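Local coordinates for protein putative kinase (Chloroflexus aurantiacus, PDB 2RHM) that is of unknown function but, with a P-loop nucleoside triphosphate hydrolase fold, is probably a kinase that binds a nucleotide and transfers phosphate, at residues B[4-8]-B[74-79]; B[161-165]-B[178-182]. All blocks are in the same frame, centred on the assembly; numbering follows the deposited sequence.

Overall arrangement
Both contacts rest on the five-stranded parallel sheet of this P-loop fold, whose order is 33-35, 80-83, 6-12, 105-112, 162-166. Interaction 1 lies at the start of central strand 6-12, where the chain leaving helix 52-75 turns into strand 80-83; interaction 2 packs helix 175-187 on edge strand 162-166, at one end of the sheet within this chain. Their centres are about 18 Å apart, yet they meet directly, Ile-8 CD1 lying 3.8 Å from Val-182 CG1, because the same helix also reaches strand 6-12. That strand runs on to Gly-12, in what is probably the Walker A loop, and Pro-14 and Ala-15, just after the strand, line part of the benzoic acid pocket.

Interaction 1 of 2, residues B[4-8]-B[74-79]; sequences TPALI and LQSGQS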
loop_
_atom_site.group_PDB
_atom_site.type_symbol
_atom_site.label_atom_id
_atom_site.label_comp_id
_atom_site.label_asym_id
_atom_site.label_seq_id
_atom_site.Cartn_x
_atom_site.Cartn_y
_atom_site.Cartn_z
ATOM N N THR B 4 -12.829 12.221 -11.668
ATOM C CA THR B 4 -11.795 12.348 -10.653
ATOM C C THR B 4 -12.174 11.453 -9.459
ATOM O O THR B 4 -13.314 11.489 -9.002
ATOM C CB THR B 4 -11.695 13.802 -10.182
ATOM O OG1 THR B 4 -11.466 14.663 -11.313
ATOM C CG2 THR B 4 -10.570 13.969 -9.140
ATOM N N PRO B 5 -11.235 10.631 -8.969
ATOM C CA PRO B 5 -11.547 9.800 -7.810
ATOM C C PRO B 5 -11.643 10.576 -6.521
ATOM O O PRO B 5 -11.072 11.664 -6.413
ATOM C CB PRO B 5 -10.361 8.846 -7.747
ATOM C CG PRO B 5 -9.258 9.593 -8.336
ATOM C CD PRO B 5 -9.868 10.376 -9.455
ATOM N N ALA B 6 -12.364 10.028 -5.549
ATOM C CA ALA B 6 -12.459 10.652 -4.239
ATOM C C ALA B 6 -11.364 10.142 -3.334
ATOM O O ALA B 6 -10.968 8.974 -3.409
ATOM C CB ALA B 6 -13.820 10.376 -3.594
ATOM N N LEU B 7 -10.867 11.031 -2.474
ATOM C CA LEU B 7 -9.917 10.651 -1.442
ATOM C C LEU B 7 -10.588 10.986 -0.117
ATOM O O LEU B 7 -10.860 12.152 0.154
ATOM C CB LEU B 7 -8.597 11.405 -1.586
ATOM C CG LEU B 7 -7.614 11.236 -0.418
ATOM C CD1 LEU B 7 -7.340 9.769 -0.155
ATOM C CD2 LEU B 7 -6.291 11.970 -0.661
ATOM N N ILE B 8 -10.907 9.950 0.662
ATOM C CA ILE B 8 -11.602 10.110 1.927
ATOM C C ILE B 8 -10.568 10.068 3.027
ATOM O O ILE B 8 -9.925 9.045 3.233
ATOM C CB ILE B 8 -12.682 9.012 2.120
ATOM C CG1 ILE B 8 -13.698 9.087 0.961
ATOM C CG2 ILE B 8 -13.358 9.169 3.469
ATOM C CD1 ILE B 8 -14.394 7.791 0.716
ATOM N N LEU B 74 -5.122 6.149 -6.814
ATOM C CA LEU B 74 -5.792 7.323 -7.380
ATOM C C LEU B 74 -5.543 7.478 -8.877
ATOM O O LEU B 74 -6.466 7.849 -9.631
ATOM C CB LEU B 74 -5.376 8.594 -6.629
ATOM C CG LEU B 74 -5.885 8.694 -5.182
ATOM C CD1 LEU B 74 -5.272 9.875 -4.472
ATOM C CD2 LEU B 74 -7.408 8.815 -5.149
ATOM N N GLN B 75 -4.310 7.185 -9.311
ATOM C CA GLN B 75 -3.951 7.258 -10.730
ATOM C C GLN B 75 -4.752 6.263 -11.593
ATOM O O GLN B 75 -4.966 6.509 -12.774
ATOM C CB GLN B 75 -2.454 7.055 -10.902
ATOM C CG GLN B 75 -1.636 8.270 -10.466
ATOM C CD GLN B 75 -0.132 7.999 -10.299
ATOM O OE1 GLN B 75 0.322 6.854 -10.309
ATOM N NE2 GLN B 75 0.634 9.063 -10.135
ATOM N N SER B 76 -5.209 5.158 -10.997
ATOM C CA SER B 76 -6.050 4.173 -11.698
ATOM C C SER B 76 -7.528 4.600 -11.765
ATOM O O SER B 76 -8.340 3.960 -12.434
ATOM C CB SER B 76 -5.954 2.803 -11.012
ATOM O OG SER B 76 -6.763 2.762 -9.847
ATOM N N GLY B 77 -7.872 5.674 -11.058
ATOM C CA GLY B 77 -9.231 6.225 -11.050
ATOM C C GLY B 77 -10.112 5.696 -9.939
ATOM O O GLY B 77 -11.316 5.954 -9.927
ATOM N N GLN B 78 -9.501 4.999 -8.981
ATOM C CA GLN B 78 -10.219 4.381 -7.886
ATOM C C GLN B 78 -10.146 5.303 -6.686
ATOM O O GLN B 78 -9.107 5.920 -6.411
ATOM C CB GLN B 78 -9.617 3.001 -7.571
ATOM C CG GLN B 78 -10.059 2.284 -6.271
ATOM C CD GLN B 78 -11.533 1.916 -6.206
ATOM O OE1 GLN B 78 -12.419 2.757 -6.383
ATOM N NE2 GLN B 78 -11.801 0.646 -5.927
ATOM N N SER B 79 -11.272 5.399 -5.986
ATOM C CA SER B 79 -11.358 6.161 -4.760
ATOM C C SER B 79 -10.784 5.334 -3.601
ATOM O O SER B 79 -10.658 4.103 -3.686
ATOM C CB SER B 79 -12.809 6.553 -4.487
ATOM O OG SER B 79 -13.350 7.315 -5.560
#
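A Schellman motif at Gly-77, just beyond helix 52-75, turns the chain so that 74-79 comes against Pro-5 and Ala-6, where central strand 6-12 of the P-loop fold begins. Gly-77 has positive phi (93°), where a side chain would press on the preceding carbonyl oxygen, and Gly-77 N bonds back to Leu-74 O at 3.0 Å. Pro-5 fills the bend: its CG lies 3.5 Å from Leu-74 O and its CB 3.5 Å from Gln-78 O, so the CH2 groups of a compact ring lie against two carbonyl oxygens. The isobutyl group of Leu-74 crosses the proline ring obliquely, Leu-74 CD2 touching Pro-5 CG at 3.8 Å, and Leu-74 also touches Leu-80 and Leu-98. Ser-79 precedes strand 80-83, whose Leu-80 pairs with the Ala-6 and Ile-8 backbones. With chi1 at -58°, Ser-79 OG stands beside its own backbone N, anti to the carbonyl carbon, a position from which it meets the Ala-6 amide. Lacking a hydroxyl, an alanine here is likely to leave the N-H of buried Ala-6 without this acceptor and the turn less firmly tied to the strand. The small Ala-6 CB leaves room for Ser-79 beside it. The backbones also approach, Ser-79 CA lying 3.1 Å from Ala-6 O in a CA-H...O contact, while Ala-6 N donates to Ser-79 OG at 2.9 Å with an N-H...O angle of 159°.

Interaction 2 of 2, residues B[161-165]-B[178-182]; sequences PLLTV and IVQWV
Leu-163 lays its CB over one face of the Trp-181 indole in a CH-pi contact, 3.6 Å from the centroid of the six-membered ring and 9° off its normal. Its CD2 carries on past the ring to Ile-178 CG2 at 3.9 Å, the leucine and isoleucine crossing at about a right angle. Pro-161 adds its CB 3.7 Å from Trp-181 CH2, approaching the ring obliquely. The indole reaches the strand because CG stands anti to the Trp-181 backbone N (chi1 -176°), which extends the flat group from the helix toward Leu-163. One turn earlier, Ile-178 and Val-165 meet tip to tip, with Ile-178 CD1 3.9 Å from Val-165 CG1.

This is the alpha/beta layering of a P-loop fold: helix 178-182 runs antiparallel to strand 162-165 at 173°, the axes 10.5 Å apart, a gap that a broad indole and branched aliphatic side chains can fill without any hydrogen bond across it.

Farther out, Trp-181 also touches Ile-107 of strand 105-112, and its ring meets that of His-185. Ile-173 packs on both Val-165 and Ile-178, and backbone hydrogen bonds pair Leu-163 with Gln-108 and Arg-110 of strand 105-112.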
loop_
_atom_site.group_PDB
_atom_site.type_symbol
_atom_site.label_atom_id
_atom_site.label_comp_id
_atom_site.label_asym_id
_atom_site.label_seq_id
_atom_site.Cartn_x
_atom_site.Cartn_y
_atom_site.Cartn_z
ATOM N N PRO B 161 -15.807 18.890 1.762
ATOM C CA PRO B 161 -16.616 18.707 2.951
ATOM C C PRO B 161 -15.835 18.130 4.124
ATOM O O PRO B 161 -14.860 17.402 3.933
ATOM C CB PRO B 161 -17.705 17.728 2.492
ATOM C CG PRO B 161 -17.243 17.129 1.281
ATOM C CD PRO B 161 -16.215 18.008 0.658
ATOM N N LEU B 162 -16.269 18.504 5.325
ATOM C CA LEU B 162 -15.700 18.007 6.567
ATOM C C LEU B 162 -16.832 17.622 7.518
ATOM O O LEU B 162 -17.774 18.397 7.719
ATOM C CB LEU B 162 -14.817 19.075 7.230
ATOM C CG LEU B 162 -14.304 18.812 8.649
ATOM C CD1 LEU B 162 -13.292 17.665 8.685
ATOM C CD2 LEU B 162 -13.686 20.067 9.249
ATOM N N LEU B 163 -16.745 16.427 8.076
ATOM C CA LEU B 163 -17.691 15.969 9.096
ATOM C C LEU B 163 -16.891 15.718 10.331
ATOM O O LEU B 163 -15.891 15.027 10.252
ATOM C CB LEU B 163 -18.330 14.649 8.677
ATOM C CG LEU B 163 -19.287 13.993 9.694
ATOM C CD1 LEU B 163 -20.494 14.855 9.844
ATOM C CD2 LEU B 163 -19.658 12.585 9.240
ATOM N N THR B 164 -17.333 16.239 11.473
ATOM C CA THR B 164 -16.718 15.898 12.760
ATOM C C THR B 164 -17.623 14.963 13.526
ATOM O O THR B 164 -18.826 15.227 13.694
ATOM C CB THR B 164 -16.384 17.111 13.607
ATOM O OG1 THR B 164 -15.365 17.858 12.949
ATOM C CG2 THR B 164 -15.884 16.693 14.990
ATOM N N VAL B 165 -17.034 13.856 13.957
ATOM C CA VAL B 165 -17.733 12.809 14.675
ATOM C C VAL B 165 -17.181 12.682 16.108
ATOM O O VAL B 165 -16.028 12.299 16.336
ATOM C CB VAL B 165 -17.650 11.478 13.900
ATOM C CG1 VAL B 165 -18.328 10.359 14.686
ATOM C CG2 VAL B 165 -18.284 11.649 12.515
ATOM N N ILE B 178 -23.160 8.010 9.019
ATOM C CA ILE B 178 -21.854 8.536 8.638
ATOM C C ILE B 178 -21.474 8.018 7.250
ATOM O O ILE B 178 -21.071 8.788 6.393
ATOM C CB ILE B 178 -20.787 8.192 9.689
ATOM C CG1 ILE B 178 -21.155 8.844 11.038
ATOM C CG2 ILE B 178 -19.425 8.659 9.215
ATOM C CD1 ILE B 178 -20.427 8.253 12.230
ATOM N N VAL B 179 -21.670 6.728 6.997
ATOM C CA VAL B 179 -21.436 6.184 5.664
ATOM C C VAL B 179 -22.297 6.905 4.621
ATOM O O VAL B 179 -21.790 7.279 3.567
ATOM C CB VAL B 179 -21.711 4.671 5.595
ATOM C CG1 VAL B 179 -21.718 4.185 4.135
ATOM C CG2 VAL B 179 -20.680 3.903 6.417
ATOM N N GLN B 180 -23.583 7.114 4.920
ATOM C CA GLN B 180 -24.481 7.824 3.983
ATOM C C GLN B 180 -24.047 9.264 3.700
ATOM O O GLN B 180 -24.185 9.740 2.566
ATOM C CB GLN B 180 -25.937 7.810 4.462
ATOM C CG GLN B 180 -26.565 6.432 4.445
ATOM C CD GLN B 180 -26.281 5.700 3.158
ATOM O OE1 GLN B 180 -26.502 6.232 2.068
ATOM N NE2 GLN B 180 -25.763 4.478 3.274
ATOM N N TRP B 181 -23.572 9.955 4.731
ATOM C CA TRP B 181 -23.010 11.294 4.567
ATOM C C TRP B 181 -21.904 11.299 3.510
ATOM O O TRP B 181 -21.922 12.122 2.589
ATOM C CB TRP B 181 -22.504 11.825 5.903
ATOM C CG TRP B 181 -22.004 13.256 5.825
ATOM C CD1 TRP B 181 -22.728 14.395 5.993
ATOM C CD2 TRP B 181 -20.664 13.669 5.552
ATOM N NE1 TRP B 181 -21.917 15.490 5.852
ATOM C CE2 TRP B 181 -20.645 15.077 5.573
ATOM C CE3 TRP B 181 -19.474 12.985 5.295
ATOM C CZ2 TRP B 181 -19.474 15.813 5.340
ATOM C CZ3 TRP B 181 -18.322 13.712 5.072
ATOM C CH2 TRP B 181 -18.332 15.110 5.096
ATOM N N VAL B 182 -20.964 10.362 3.629
ATOM C CA VAL B 182 -19.908 10.202 2.624
ATOM C C VAL B 182 -20.494 9.838 1.248
ATOM O O VAL B 182 -20.109 10.421 0.243
ATOM C CB VAL B 182 -18.842 9.132 3.041
ATOM C CG1 VAL B 182 -17.796 8.973 1.952
ATOM C CG2 VAL B 182 -18.168 9.514 4.328
#